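Local coordinates for protein endopolygalacturonase (Chondrostereum purpureum, PDB 1K5C) that probably hydrolyses the alpha-1,4 bonds between galacturonic acid units within polygalacturonan chains of the plant cell wall, at residues V114-A119 / D140-T145; D264-P269 / T297-N302. All blocks are in the same frame, centred on the assembly; numbering follows the deposited sequence.

Contact 1. Residues V114-A119 / D140-T145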
ATOM      1  N   VAL A 114      10.948   4.253   6.260  1.00 10.50           N
ATOM      2  CA  VAL A 114      11.629   3.597   5.148  1.00 10.83           C
ATOM      3  C   VAL A 114      12.030   4.699   4.182  1.00 10.96           C
ATOM      4  O   VAL A 114      11.151   5.420   3.696  1.00 12.75           O
ATOM      5  CB  VAL A 114      10.695   2.561   4.484  1.00 12.79           C
ATOM      6  CG1 VAL A 114      11.325   2.052   3.215  1.00 19.05           C
ATOM      7  CG2 VAL A 114      10.376   1.452   5.511  1.00 17.26           C
ATOM      8  N   LEU A 115      13.328   4.828   3.956  1.00 10.83           N
ATOM      9  CA  LEU A 115      13.869   5.890   3.100  1.00 10.93           C
ATOM     10  C   LEU A 115      14.405   5.249   1.807  1.00 10.65           C
ATOM     11  O   LEU A 115      15.271   4.350   1.853  1.00 11.23           O
ATOM     12  CB  LEU A 115      15.003   6.591   3.836  1.00 11.30           C
ATOM     13  CG  LEU A 115      15.774   7.646   3.025  1.00 11.26           C
ATOM     14  CD1 LEU A 115      14.867   8.844   2.635  1.00 12.33           C
ATOM     15  CD2 LEU A 115      16.962   8.159   3.826  1.00 13.16           C
ATOM     16  N   ASN A 116      13.904   5.708   0.667  1.00 10.23           N
ATOM     17  CA  ASN A 116      14.466   5.305  -0.633  1.00 10.64           C
ATOM     18  C   ASN A 116      14.534   3.775  -0.813  1.00 10.28           C
ATOM     19  O   ASN A 116      15.592   3.184  -1.045  1.00 10.81           O
ATOM     20  CB  ASN A 116      15.814   5.988  -0.862  1.00 11.02           C
ATOM     21  CG  ASN A 116      15.646   7.502  -0.821  1.00 11.21           C
ATOM     22  OD1 ASN A 116      14.568   8.017  -1.201  1.00 11.44           O
ATOM     23  ND2 ASN A 116      16.694   8.187  -0.396  1.00 11.72           N
ATOM     24  N   SER A 117      13.357   3.140  -0.756  1.00 10.31           N
ATOM     25  CA  SER A 117      13.292   1.739  -1.136  1.00 10.35           C
ATOM     26  C   SER A 117      13.681   1.573  -2.617  1.00 10.10           C
ATOM     27  O   SER A 117      13.365   2.407  -3.451  1.00 10.79           O
ATOM     28  CB  SER A 117      11.887   1.183  -0.877  1.00 10.42           C
ATOM     29  OG  SER A 117      10.881   1.884  -1.624  1.00 10.36           O
ATOM     30  N   PRO A 118      14.332   0.432  -2.967  1.00 10.38           N
ATOM     31  CA  PRO A 118      14.634   0.191  -4.393  1.00 10.37           C
ATOM     32  C   PRO A 118      13.376   0.153  -5.240  1.00 10.13           C
ATOM     33  O   PRO A 118      13.406   0.680  -6.373  1.00 11.02           O
ATOM     34  CB  PRO A 118      15.405  -1.139  -4.387  1.00 11.20           C
ATOM     35  CG  PRO A 118      16.119  -1.114  -3.017  1.00 11.35           C
ATOM     36  CD  PRO A 118      15.036  -0.524  -2.079  1.00 10.95           C
ATOM     37  N   ALA A 119      12.330  -0.477  -4.747  1.00 10.11           N
ATOM     38  CA  ALA A 119      11.016  -0.532  -5.443  1.00 10.46           C
ATOM     39  C   ALA A 119       9.977  -0.638  -4.322  1.00 10.12           C
ATOM     40  O   ALA A 119       9.900   0.260  -3.473  1.00 10.38           O
ATOM     41  CB  ALA A 119      10.994  -1.613  -6.512  1.00 11.10           C
ATOM     42  N   ASP A 140      10.049   8.050  -0.286  1.00 10.75           N
ATOM     43  CA  ASP A 140      10.669   7.813  -1.557  1.00 10.52           C
ATOM     44  C   ASP A 140      10.586   9.064  -2.446  1.00 10.90           C
ATOM     45  O   ASP A 140      10.660   8.987  -3.672  1.00 11.40           O
ATOM     46  CB  ASP A 140      10.048   6.593  -2.279  1.00 11.04           C
ATOM     47  CG  ASP A 140      10.463   5.307  -1.666  1.00 10.48           C
ATOM     48  OD1 ASP A 140      11.381   5.198  -0.863  1.00 11.31           O
ATOM     49  OD2 ASP A 140       9.757   4.279  -2.052  1.00 11.45           O
ATOM     50  N   PHE A 141      10.496  10.243  -1.820  1.00 11.30           N
ATOM     51  CA  PHE A 141      10.375  11.496  -2.589  1.00 11.45           C
ATOM     52  C   PHE A 141      11.519  11.662  -3.601  1.00 11.64           C
ATOM     53  O   PHE A 141      11.303  12.211  -4.693  1.00 12.21           O
ATOM     54  CB  PHE A 141      10.341  12.666  -1.592  1.00 12.48           C
ATOM     55  CG  PHE A 141      10.229  13.991  -2.305  1.00 12.81           C
ATOM     56  CD1 PHE A 141       9.012  14.386  -2.914  1.00 15.29           C
ATOM     57  CD2 PHE A 141      11.291  14.847  -2.403  1.00 16.10           C
ATOM     58  CE1 PHE A 141       8.926  15.594  -3.570  1.00 16.84           C
ATOM     59  CE2 PHE A 141      11.185  16.054  -3.102  1.00 18.75           C
ATOM     60  CZ  PHE A 141       9.987  16.415  -3.684  1.00 18.66           C
ATOM     61  N   ALA A 142      12.752  11.253  -3.248  1.00 11.56           N
ATOM     62  CA  ALA A 142      13.871  11.393  -4.158  1.00 12.24           C
ATOM     63  C   ALA A 142      13.598  10.690  -5.473  1.00 11.74           C
ATOM     64  O   ALA A 142      14.210  11.032  -6.517  1.00 12.93           O
ATOM     65  CB  ALA A 142      15.136  10.836  -3.485  1.00 13.16           C
ATOM     66  N   GLY A 143      12.736   9.673  -5.479  1.00 11.59           N
ATOM     67  CA  GLY A 143      12.375   8.944  -6.703  1.00 11.62           C
ATOM     68  C   GLY A 143      11.624   9.803  -7.724  1.00 11.82           C
ATOM     69  O   GLY A 143      11.466   9.364  -8.874  1.00 12.32           O
ATOM     70  N   ASP A 144      11.145  10.980  -7.337  1.00 11.83           N
ATOM     71  CA  ASP A 144      10.477  11.839  -8.303  1.00 12.46           C
ATOM     72  C   ASP A 144      11.451  12.383  -9.319  1.00 13.39           C
ATOM     73  O   ASP A 144      11.077  12.739 -10.454  1.00 15.77           O
ATOM     74  CB  ASP A 144       9.807  13.028  -7.616  1.00 12.87           C
ATOM     75  CG  ASP A 144       8.520  12.718  -6.877  1.00 13.09           C
ATOM     76  OD1 ASP A 144       8.140  11.550  -6.787  1.00 14.37           O
ATOM     77  OD2 ASP A 144       7.882  13.713  -6.432  1.00 15.35           O
ATOM     78  N   THR A 145      12.715  12.551  -8.945  1.00 13.33           N
ATOM     79  CA  THR A 145      13.731  13.206  -9.821  1.00 14.82           C
ATOM     80  C   THR A 145      13.881  12.406 -11.087  1.00 14.62           C
ATOM     81  O   THR A 145      14.164  11.189 -11.066  1.00 14.31           O
ATOM     82  CB  THR A 145      15.070  13.323  -9.067  1.00 16.51           C
ATOM     83  OG1 THR A 145      14.845  14.136  -7.900  1.00 18.12           O
ATOM     84  CG2 THR A 145      16.114  13.989  -9.983  1.00 23.02           C
TER
HETATM   85  O   HOH W   1      13.454  10.408  -0.570  1.00 12.28           O

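Contact 2. Residues D264-P269 / T297-N302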
ATOM      1  N   ASP A 264      -5.359  -2.447 -18.679  1.00 13.81           N
ATOM      2  CA  ASP A 264      -6.015  -1.353 -19.349  1.00 14.22           C
ATOM      3  C   ASP A 264      -6.987  -0.657 -18.407  1.00 15.45           C
ATOM      4  O   ASP A 264      -7.552  -1.288 -17.490  1.00 16.04           O
ATOM      5  CB  ASP A 264      -6.760  -1.881 -20.558  1.00 14.76           C
ATOM      6  CG  ASP A 264      -5.844  -2.459 -21.628  1.00 14.17           C
ATOM      7  OD1 ASP A 264      -4.869  -1.775 -21.985  1.00 15.49           O
ATOM      8  OD2 ASP A 264      -6.141  -3.575 -22.092  1.00 14.86           O
ATOM      9  N   ASP A 265      -7.240   0.635 -18.637  1.00 15.72           N
ATOM     10  CA  ASP A 265      -8.250   1.340 -17.843  1.00 16.31           C
ATOM     11  C   ASP A 265      -9.678   0.884 -18.222  1.00 15.46           C
ATOM     12  O   ASP A 265     -10.493   0.701 -17.278  1.00 17.31           O
ATOM     13  CB  ASP A 265      -8.074   2.855 -18.040  1.00 20.08           C
ATOM     14  CG  ASP A 265      -6.789   3.430 -17.496  1.00 22.31           C
ATOM     15  OD1 ASP A 265      -6.076   2.881 -16.625  1.00 35.31           O
ATOM     16  OD2 ASP A 265      -6.464   4.571 -17.990  1.00 32.14           O
ATOM     17  N   VAL A 266      -9.956   0.719 -19.476  1.00 16.13           N
ATOM     18  CA  VAL A 266     -11.282   0.322 -19.951  1.00 16.08           C
ATOM     19  C   VAL A 266     -11.102  -0.660 -21.116  1.00 15.32           C
ATOM     20  O   VAL A 266      -9.984  -0.839 -21.632  1.00 16.95           O
ATOM     21  CB  VAL A 266     -12.106   1.541 -20.383  1.00 17.63           C
ATOM     22  CG1 VAL A 266     -12.318   2.549 -19.249  1.00 20.05           C
ATOM     23  CG2 VAL A 266     -11.462   2.276 -21.542  1.00 20.10           C
ATOM     24  N   GLY A 267     -12.241  -1.244 -21.506  1.00 15.57           N
ATOM     25  CA  GLY A 267     -12.338  -2.152 -22.644  1.00 15.94           C
ATOM     26  C   GLY A 267     -12.425  -3.603 -22.239  1.00 14.28           C
ATOM     27  O   GLY A 267     -11.592  -4.096 -21.430  1.00 14.07           O
ATOM     28  N   ASN A 268     -13.397  -4.322 -22.750  1.00 15.17           N
ATOM     29  CA  ASN A 268     -13.541  -5.770 -22.590  1.00 15.99           C
ATOM     30  C   ASN A 268     -13.243  -6.105 -21.134  1.00 14.49           C
ATOM     31  O   ASN A 268     -12.408  -6.970 -20.885  1.00 14.15           O
ATOM     32  CB  ASN A 268     -12.624  -6.522 -23.545  1.00 17.09           C
ATOM     33  CG  ASN A 268     -12.602  -8.035 -23.690  1.00 21.77           C
ATOM     34  OD1 ASN A 268     -11.631  -8.828 -24.053  1.00 25.43           O
ATOM     35  ND2 ASN A 268     -13.785  -8.617 -23.439  1.00 22.24           N
ATOM     36  N   PRO A 269     -13.972  -5.516 -20.158  1.00 14.17           N
ATOM     37  CA  PRO A 269     -13.677  -5.857 -18.754  1.00 13.27           C
ATOM     38  C   PRO A 269     -13.973  -7.316 -18.470  1.00 12.56           C
ATOM     39  O   PRO A 269     -14.900  -7.942 -18.971  1.00 14.45           O
ATOM     40  CB  PRO A 269     -14.569  -4.895 -17.959  1.00 14.11           C
ATOM     41  CG  PRO A 269     -15.753  -4.701 -18.917  1.00 14.76           C
ATOM     42  CD  PRO A 269     -15.061  -4.541 -20.300  1.00 15.65           C
ATOM     43  N   THR A 297     -14.545   6.996 -13.428  1.00 12.25           N
ATOM     44  CA  THR A 297     -14.898   5.941 -14.378  1.00 12.56           C
ATOM     45  C   THR A 297     -15.072   4.628 -13.593  1.00 11.62           C
ATOM     46  O   THR A 297     -14.213   4.279 -12.770  1.00 12.03           O
ATOM     47  CB  THR A 297     -13.886   5.785 -15.512  1.00 12.87           C
ATOM     48  OG1 THR A 297     -14.139   6.917 -16.405  1.00 14.35           O
ATOM     49  CG2 THR A 297     -14.007   4.488 -16.313  1.00 13.87           C
ATOM     50  N   VAL A 298     -16.170   3.940 -13.898  1.00 11.45           N
ATOM     51  CA  VAL A 298     -16.439   2.590 -13.413  1.00 11.59           C
ATOM     52  C   VAL A 298     -16.572   1.720 -14.662  1.00 11.20           C
ATOM     53  O   VAL A 298     -17.422   2.017 -15.511  1.00 11.88           O
ATOM     54  CB  VAL A 298     -17.737   2.542 -12.578  1.00 11.67           C
ATOM     55  CG1 VAL A 298     -18.065   1.091 -12.218  1.00 12.27           C
ATOM     56  CG2 VAL A 298     -17.593   3.429 -11.333  1.00 12.26           C
ATOM     57  N   GLU A 299     -15.732   0.679 -14.755  1.00 11.31           N
ATOM     58  CA  GLU A 299     -15.712  -0.236 -15.908  1.00 11.24           C
ATOM     59  C   GLU A 299     -15.837  -1.659 -15.380  1.00 10.96           C
ATOM     60  O   GLU A 299     -14.856  -2.327 -15.085  1.00 11.61           O
ATOM     61  CB  GLU A 299     -14.415  -0.019 -16.719  1.00 12.37           C
ATOM     62  CG  GLU A 299     -14.322  -0.947 -17.932  1.00 13.17           C
ATOM     63  CD  GLU A 299     -15.003  -0.437 -19.178  1.00 14.87           C
ATOM     64  OE1 GLU A 299     -15.712   0.569 -19.135  1.00 17.76           O
ATOM     65  OE2 GLU A 299     -14.795  -1.063 -20.254  1.00 16.36           O
ATOM     66  N   CYS A 300     -17.082  -2.109 -15.273  1.00 11.38           N
ATOM     67  CA  CYS A 300     -17.404  -3.422 -14.719  1.00 11.60           C
ATOM     68  C   CYS A 300     -17.812  -4.396 -15.814  1.00 11.72           C
ATOM     69  O   CYS A 300     -18.718  -4.107 -16.607  1.00 13.57           O
ATOM     70  CB  CYS A 300     -18.620  -3.359 -13.770  1.00 12.37           C
ATOM     71  SG  CYS A 300     -18.292  -2.563 -12.180  1.00 12.19           S
ATOM     72  N   GLY A 301     -17.210  -5.603 -15.773  1.00 11.23           N
ATOM     73  CA  GLY A 301     -17.802  -6.785 -16.403  1.00 11.97           C
ATOM     74  C   GLY A 301     -18.663  -7.549 -15.446  1.00 11.46           C
ATOM     75  O   GLY A 301     -19.561  -8.289 -15.919  1.00 12.75           O
ATOM     76  N   ASN A 302     -18.460  -7.453 -14.123  1.00 11.35           N
ATOM     77  CA  ASN A 302     -19.253  -8.213 -13.175  1.00 10.98           C
ATOM     78  C   ASN A 302     -19.210  -7.465 -11.827  1.00 10.89           C
ATOM     79  O   ASN A 302     -18.217  -7.575 -11.079  1.00 11.22           O
ATOM     80  CB  ASN A 302     -18.719  -9.646 -13.059  1.00 11.55           C
ATOM     81  CG  ASN A 302     -19.570 -10.506 -12.137  1.00 11.75           C
ATOM     82  OD1 ASN A 302     -20.618 -10.061 -11.630  1.00 12.96           O
ATOM     83  ND2 ASN A 302     -19.124 -11.758 -11.937  1.00 11.96           N
TER

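Contact 1. Residues V114-A119 / D140-T145
In the parallel beta-helix, the turn at Asn-116 and Ser-117 that follows strand 108-115 is tied to Asp-140, just beyond the neighbouring strand 130-139. The Asp-140 carboxylate faces Ser-117 with both oxygens. Asp-140 OD1 accepts a hydrogen bond from Ser-117 N at 2.9 Å. The donor comes from the syn side, 32° out of the carboxylate plane, and the N-H...O angle of 143° is well bent. Asp-140 OD2 lies 2.7 Å from Ser-117 OG. That hydroxyl sits between the backbone N and the carbonyl carbon (chi1 60°), which turns it to the same carboxylate as its own amide. Ala-119 O is 2.6 Å from Ser-117 OG, and the one hydroxyl proton has both acceptors within reach. Beside this, a water O lies 2.7 Å from Asn-116 OD1. The same water O accepts a hydrogen bond from Ala-142 N at 2.9 Å, in the 3-10 segment 141-144. Trp-85 NE1 bonds to Ser-117 O. The side chain of Ala-119 is about 4 Å from that of Asn-151, seen to bind galacturonate in this protein. Such side-chain to turn hydrogen bonding between adjacent coils belongs here to the parallel beta-helix of glycosyl hydrolase family 28, close to the galacturonate-binding residues.

Contact 2. Residues D264-P269 / T297-N302
The loop 264-269 runs past the end of strand 294-299 and nears this part of the chain twice, with CA to CA distances of 6.0 Å for Val-266 and Glu-299 and 4.8 Å for Pro-269 and Gly-301. Glu-299 reaches into this loop. Its CG is anti to the backbone N, and the bend at chi2 (86°) sets CD beside Val-266 CB. Glu-299 OE2 accepts a hydrogen bond from Gly-267 N at 2.9 Å. The bond is nearly straight (165°), and the donor stands above the carboxylate plane, 49° out of it. Val-266 crosses the glutamate side chain at about a right angle, with its CB 3.7 Å from Glu-299 CD. Val-266 CG1 also meets Thr-297 CG2 at 3.9 Å. Pro-269 packs against another side of the same side chain, with its CD 3.5 Å from Glu-299 OE2. The proline ring continues onto the backbone, where Pro-269 CB is 3.5 Å from Gly-301 N. A CB at Gly-301 would clash with Pro-269 O, whereas at Gly-267 the backbone angles themselves call for glycine. An alanine in place of Glu-299 would probably leave Gly-267 N without this acceptor and open a gap between Val-266 and Pro-269. Asp-265 pairs with Lys-253 in a salt bridge, and its side chain is about 4 Å from that of the galacturonate-binding Arg-226. Cys-300 forms a disulfide with Cys-303. This is a loop between strands of a parallel beta-helix, packed against the end of the strand in the next coil, at the edge of the substrate-binding region.

From the N terminus, the chain first closes contact 1. There the turn after strand 108-115 meets the start of the loop that follows strand 130-139, across 20 intervening residues. The chain then winds through further coils before contact 2 opens. In contact 2 the loop after strand 254-259 meets the end of strand 294-299, the next strand in the parallel order of its sheet, and the turn after it. The two closures are in series and neither nest nor cross. The centres of contacts 1 and 2 are about 31 Å apart, their nearest atoms about 19 Å. Each ties elements of successive coils, contact 1 in the N-terminal half of the beta-helix and contact 2 toward its C-terminal end.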